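PDB 5XOM: glycosaminoglycan xylosylkinase from Hydra vulgaris, which probably transfers phosphate from ATP to the xylose of the glycosaminoglycan linkage region, as other Fam20 xylosylkinases do. Local coordinates for residues Y157-A161 / A201-M206; H132-I136 / E207-I211. All blocks are in the same frame, centred on the assembly; numbering follows the deposited sequence.

Contact 1. Residues Y157-A161 / A201-M206; sequences YINLA and ASNVTM. With NAG (2-acetamido-2-deoxy-beta-D-glucopyranose), chain C.
Two backbone hydrogen bonds join the end of strand 153-159 to the start of strand 205-212, neighbouring antiparallel strands of the five-stranded N-lobe sheet of this kinase-like fold, and a third continues the ladder just past them. Ile158 and Met206 form a hydrogen-bonded pair, with Ile158 N to Met206 O at 2.8 Å and Met206 N to Ile158 O at 2.7 Å. Asn159 and Thr205 follow as a non-hydrogen-bonded pair, their CA atoms 4.6 Å apart; then Leu160 N donates to Val204 O at 2.9 Å. Asn159 is the N-cap of helix 160-164: its short side chain (chi1 t) folds over the helix's first turn, where OD1 accepts from the backbone N of Ala162. Leading into strand 205-212, residues 202-205 make a type II' turn, with Asn203 at its positive-phi i+1 position (58°/-96°), which glycine occupies most easily and asparagine better than most. The sequence Asn-Val-Thr is an N-glycosylation sequon, and the exposed turn carries its sugar. On one sheet face, buried Ile158 and Met206 lean on Phe110 of strand 106-112. Leu160 (chi1 m, chi2 t) sets CG 4.0 Å from Met206 CB and CD1 4.0 Å from Ala201 CB, where a small methyl fits. Toward solvent, Tyr157 CB lies 3.8 Å from Thr205 CG2. At the tip of the turn, Asn203 ND2 is bonded covalently to C1 of the NAG at 1.5 Å.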
loop_
_atom_site.group_PDB
_atom_site.type_symbol
_atom_site.label_atom_id
_atom_site.label_comp_id
_atom_site.label_asym_id
_atom_site.label_seq_id
_atom_site.Cartn_x
_atom_site.Cartn_y
_atom_site.Cartn_z
ATOM N N TYR A 157 2.811 26.505 5.680
ATOM C CA TYR A 157 3.072 27.930 5.850
ATOM C C TYR A 157 3.241 28.564 4.475
ATOM O O TYR A 157 4.177 28.228 3.746
ATOM C CB TYR A 157 4.318 28.167 6.700
ATOM C CG TYR A 157 4.224 27.627 8.113
ATOM C CD1 TYR A 157 3.507 28.308 9.091
ATOM C CD2 TYR A 157 4.877 26.453 8.475
ATOM C CE1 TYR A 157 3.424 27.828 10.387
ATOM C CE2 TYR A 157 4.804 25.965 9.774
ATOM C CZ TYR A 157 4.076 26.657 10.722
ATOM O OH TYR A 157 4.003 26.178 12.010
ATOM N N ILE A 158 2.325 29.459 4.119
ATOM C CA ILE A 158 2.274 30.077 2.797
ATOM C C ILE A 158 2.866 31.475 2.879
ATOM O O ILE A 158 2.403 32.301 3.673
ATOM C CB ILE A 158 0.833 30.150 2.267
ATOM C CG1 ILE A 158 0.185 28.759 2.222
ATOM C CG2 ILE A 158 0.826 30.799 0.897
ATOM C CD1 ILE A 158 0.730 27.857 1.135
ATOM N N ASN A 159 3.871 31.756 2.051
ATOM C CA ASN A 159 4.347 33.130 1.887
ATOM C C ASN A 159 3.401 33.834 0.921
ATOM O O ASN A 159 3.490 33.649 -0.294
ATOM C CB ASN A 159 5.778 33.157 1.365
ATOM C CG ASN A 159 6.315 34.575 1.208
ATOM O OD1 ASN A 159 5.611 35.485 0.769
ATOM N ND2 ASN A 159 7.573 34.762 1.560
ATOM N N LEU A 160 2.498 34.662 1.451
ATOM C CA LEU A 160 1.495 35.286 0.595
ATOM C C LEU A 160 2.138 36.198 -0.442
ATOM O O LEU A 160 1.690 36.249 -1.592
ATOM C CB LEU A 160 0.487 36.076 1.432
ATOM C CG LEU A 160 -0.427 35.305 2.381
ATOM C CD1 LEU A 160 -1.237 36.291 3.209
ATOM C CD2 LEU A 160 -1.340 34.356 1.601
ATOM N N ALA A 161 3.204 36.910 -0.061
ATOM C CA ALA A 161 3.827 37.856 -0.981
ATOM C C ALA A 161 4.514 37.142 -2.139
ATOM O O ALA A 161 4.376 37.556 -3.294
ATOM C CB ALA A 161 4.820 38.744 -0.230
ATOM N N ALA A 201 -1.938 36.966 8.112
ATOM C CA ALA A 201 -0.666 36.279 8.245
ATOM C C ALA A 201 0.130 36.830 9.428
ATOM O O ALA A 201 -0.271 37.790 10.087
ATOM C CB ALA A 201 0.149 36.423 6.959
ATOM N N SER A 202 1.263 36.180 9.707
ATOM C CA SER A 202 2.333 36.741 10.543
ATOM C C SER A 202 3.340 37.394 9.599
ATOM O O SER A 202 4.096 36.698 8.915
ATOM C CB SER A 202 2.988 35.659 11.396
ATOM O OG SER A 202 2.010 34.871 12.048
ATOM N N ASN A 203 3.322 38.739 9.540
ATOM C CA ASN A 203 3.978 39.574 8.527
ATOM C C ASN A 203 3.408 39.114 7.179
ATOM O O ASN A 203 2.318 39.559 6.803
ATOM C CB ASN A 203 5.543 39.641 8.608
ATOM C CG ASN A 203 6.146 40.677 7.562
ATOM O OD1 ASN A 203 5.408 41.047 6.658
ATOM N ND2 ASN A 203 7.448 41.147 7.663
ATOM N N VAL A 204 4.075 38.226 6.444
ATOM C CA VAL A 204 3.510 37.718 5.196
ATOM C C VAL A 204 3.342 36.206 5.181
ATOM O O VAL A 204 2.925 35.656 4.155
ATOM C CB VAL A 204 4.328 38.169 3.966
ATOM C CG1 VAL A 204 4.418 39.685 3.898
ATOM C CG2 VAL A 204 5.713 37.564 3.997
ATOM N N THR A 205 3.641 35.512 6.273
ATOM C CA THR A 205 3.591 34.049 6.308
ATOM C C THR A 205 2.262 33.611 6.913
ATOM O O THR A 205 2.002 33.856 8.096
ATOM C CB THR A 205 4.767 33.485 7.101
ATOM O OG1 THR A 205 5.988 33.952 6.502
ATOM C CG2 THR A 205 4.755 31.956 7.098
ATOM N N MET A 206 1.421 32.960 6.112
ATOM C CA MET A 206 0.097 32.564 6.574
ATOM C C MET A 206 0.016 31.051 6.720
ATOM O O MET A 206 0.238 30.306 5.756
ATOM C CB MET A 206 -0.992 33.087 5.639
ATOM C CG MET A 206 -2.397 32.655 6.029
ATOM S SD MET A 206 -3.615 33.125 4.800
ATOM C CE MET A 206 -4.151 34.679 5.440
HETATM C C1 NAG C . 8.614 41.205 8.534
HETATM C C2 NAG C . 9.769 42.147 7.936
HETATM C C3 NAG C . 10.108 43.341 8.845
HETATM C C4 NAG C . 8.880 44.027 9.403
HETATM C C5 NAG C . 8.094 43.005 10.183
HETATM C C6 NAG C . 6.831 43.581 10.779
HETATM C C7 NAG C . 11.216 40.541 6.681
HETATM C C8 NAG C . 12.601 39.962 6.610
HETATM N N2 NAG C . 11.004 41.417 7.669
HETATM O O3 NAG C . 10.892 44.287 8.122
HETATM O O4 NAG C . 9.289 45.050 10.306
HETATM O O5 NAG C . 7.669 41.982 9.287
HETATM O O6 NAG C . 6.417 42.838 11.917
HETATM O O7 NAG C . 10.334 40.205 5.904
#

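Contact 2. Residues H132-I136 / E207-I211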
loop_
_atom_site.group_PDB
_atom_site.type_symbol
_atom_site.label_atom_id
_atom_site.label_comp_id
_atom_site.label_asym_id
_atom_site.label_seq_id
_atom_site.Cartn_x
_atom_site.Cartn_y
_atom_site.Cartn_z
ATOM N N HIS A 132 -8.660 25.541 10.552
ATOM C CA HIS A 132 -7.755 24.863 9.631
ATOM C C HIS A 132 -7.140 23.622 10.266
ATOM O O HIS A 132 -6.944 22.605 9.594
ATOM C CB HIS A 132 -6.659 25.822 9.179
ATOM C CG HIS A 132 -5.617 26.071 10.226
ATOM N ND1 HIS A 132 -5.917 26.604 11.462
ATOM C CD2 HIS A 132 -4.283 25.832 10.235
ATOM C CE1 HIS A 132 -4.813 26.703 12.180
ATOM N NE2 HIS A 132 -3.805 26.243 11.459
ATOM N N ASN A 133 -6.792 23.698 11.551
ATOM C CA ASN A 133 -6.156 22.564 12.204
ATOM C C ASN A 133 -7.135 21.427 12.417
ATOM O O ASN A 133 -6.712 20.272 12.533
ATOM C CB ASN A 133 -5.539 22.987 13.544
ATOM C CG ASN A 133 -6.586 23.463 14.539
ATOM O OD1 ASN A 133 -7.445 24.286 14.209
ATOM N ND2 ASN A 133 -6.530 22.932 15.761
ATOM N N ALA A 134 -8.433 21.734 12.452
ATOM C CA ALA A 134 -9.442 20.689 12.574
ATOM C C ALA A 134 -9.496 19.823 11.323
ATOM O O ALA A 134 -9.694 18.606 11.421
ATOM C CB ALA A 134 -10.810 21.310 12.855
ATOM N N GLU A 135 -9.325 20.428 10.139
ATOM C CA GLU A 135 -9.296 19.642 8.906
ATOM C C GLU A 135 -8.157 18.634 8.933
ATOM O O GLU A 135 -8.330 17.484 8.519
ATOM C CB GLU A 135 -9.157 20.551 7.676
ATOM C CG GLU A 135 -10.382 21.404 7.346
ATOM C CD GLU A 135 -11.490 20.656 6.590
ATOM O OE1 GLU A 135 -11.501 19.403 6.563
ATOM O OE2 GLU A 135 -12.363 21.340 6.014
ATOM N N ILE A 136 -6.982 19.053 9.410
ATOM C CA ILE A 136 -5.836 18.150 9.491
ATOM C C ILE A 136 -6.126 17.008 10.457
ATOM O O ILE A 136 -5.920 15.832 10.137
ATOM C CB ILE A 136 -4.574 18.926 9.902
ATOM C CG1 ILE A 136 -4.255 19.992 8.853
ATOM C CG2 ILE A 136 -3.393 17.977 10.066
ATOM C CD1 ILE A 136 -3.284 21.027 9.331
ATOM N N GLU A 207 -0.306 30.614 7.932
ATOM C CA GLU A 207 -0.535 29.212 8.238
ATOM C C GLU A 207 -1.931 28.802 7.786
ATOM O O GLU A 207 -2.898 29.555 7.947
ATOM C CB GLU A 207 -0.371 28.994 9.747
ATOM C CG GLU A 207 -0.616 27.583 10.248
ATOM C CD GLU A 207 -0.598 27.490 11.774
ATOM O OE1 GLU A 207 -1.346 26.660 12.331
ATOM O OE2 GLU A 207 0.150 28.254 12.418
ATOM N N GLY A 208 -2.039 27.599 7.231
ATOM C CA GLY A 208 -3.342 27.092 6.855
ATOM C C GLY A 208 -3.285 25.619 6.506
ATOM O O GLY A 208 -2.251 24.965 6.650
ATOM N N ALA A 209 -4.423 25.108 6.043
ATOM C CA ALA A 209 -4.572 23.716 5.642
ATOM C C ALA A 209 -4.947 23.648 4.169
ATOM O O ALA A 209 -5.745 24.458 3.687
ATOM C CB ALA A 209 -5.644 23.006 6.488
ATOM N N LEU A 210 -4.360 22.689 3.456
ATOM C CA LEU A 210 -4.680 22.421 2.058
ATOM C C LEU A 210 -5.451 21.110 1.977
ATOM O O LEU A 210 -5.013 20.098 2.541
ATOM C CB LEU A 210 -3.407 22.337 1.207
ATOM C CG LEU A 210 -2.682 23.613 0.756
ATOM C CD1 LEU A 210 -2.221 24.451 1.922
ATOM C CD2 LEU A 210 -1.486 23.250 -0.107
ATOM N N ILE A 211 -6.589 21.122 1.275
ATOM C CA ILE A 211 -7.425 19.938 1.092
ATOM C C ILE A 211 -7.535 19.649 -0.399
ATOM O O ILE A 211 -7.949 20.521 -1.171
ATOM C CB ILE A 211 -8.826 20.124 1.701
ATOM C CG1 ILE A 211 -8.731 20.496 3.184
ATOM C CG2 ILE A 211 -9.651 18.834 1.529
ATOM C CD1 ILE A 211 -8.906 21.975 3.461
#
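His132 points its imidazole at strand 207-211, with CD2 3.7 Å from Gly208 CA and with Ala209 N and Glu207 OE1 near the ring plane at its edge. With chi1 in the p well, the ring extends toward the start of the strand, where NE2 donates a hydrogen bond of 2.6 Å to Glu207 OE1. The long, extended side chain of Glu207 (chi1 and chi2 both t) brings the carboxylate up to the helix, and OE1 also forms a salt bridge with Arg117. A histidine suits this place because it is compact enough to fit between helix and strand and presents an N-H at its edge to the carboxylate. Gly208 is almost fully stretched (-169°/-175°), a conformation that a residue without a side chain adopts readily.

Helix 132-136 crosses the strand at 42°, and the two axes come within 7.3 Å. Such a close approach calls for a small residue between them, and Ala209 supplies it: its CB sits 3.4 Å from His132 O, 4.0 Å from His132 CB and 4.1 Å from Ile136 CG1. Farther along, Ile211 CD1 packs 4.2 Å from Glu135 CG, against the aliphatic part of that side chain, while Leu210 points away, to Val108 and Phe110 on the other face of the sheet.

The carboxylate of Glu135 turns elsewhere, to a salt bridge with Lys111 on strand 106-112 and a hydrogen bond from Asn297 N. A helix laid on the N-lobe sheet, with its glutamate paired to a lysine of the third strand, is consistent with the alphaC-beta3 glutamate-lysine pair of protein-kinase-like folds.

In the fold
Strand 205-212 serves both contacts: its first residues pair with strand 153-159 in contact 1, and its later ones carry the helix of contact 2. The two centres are about 15 Å apart, and they meet where Tyr157 CE1 packs 3.9 Å from Glu207 OE2. Helix 132-144 is followed by strand 153-159, and contact 1 is nested within contact 2 because both its segments lie between 136 and 207. Contact 2, centred about 10 Å from the chain centre, contributes Glu135 of the Lys111-Glu135 pair, which by analogy with other kinases probably borders the nucleotide site, though no nucleotide is bound here; contact 1 is about 24 Å out, at the glycosylated, partly buried end of the same sheet.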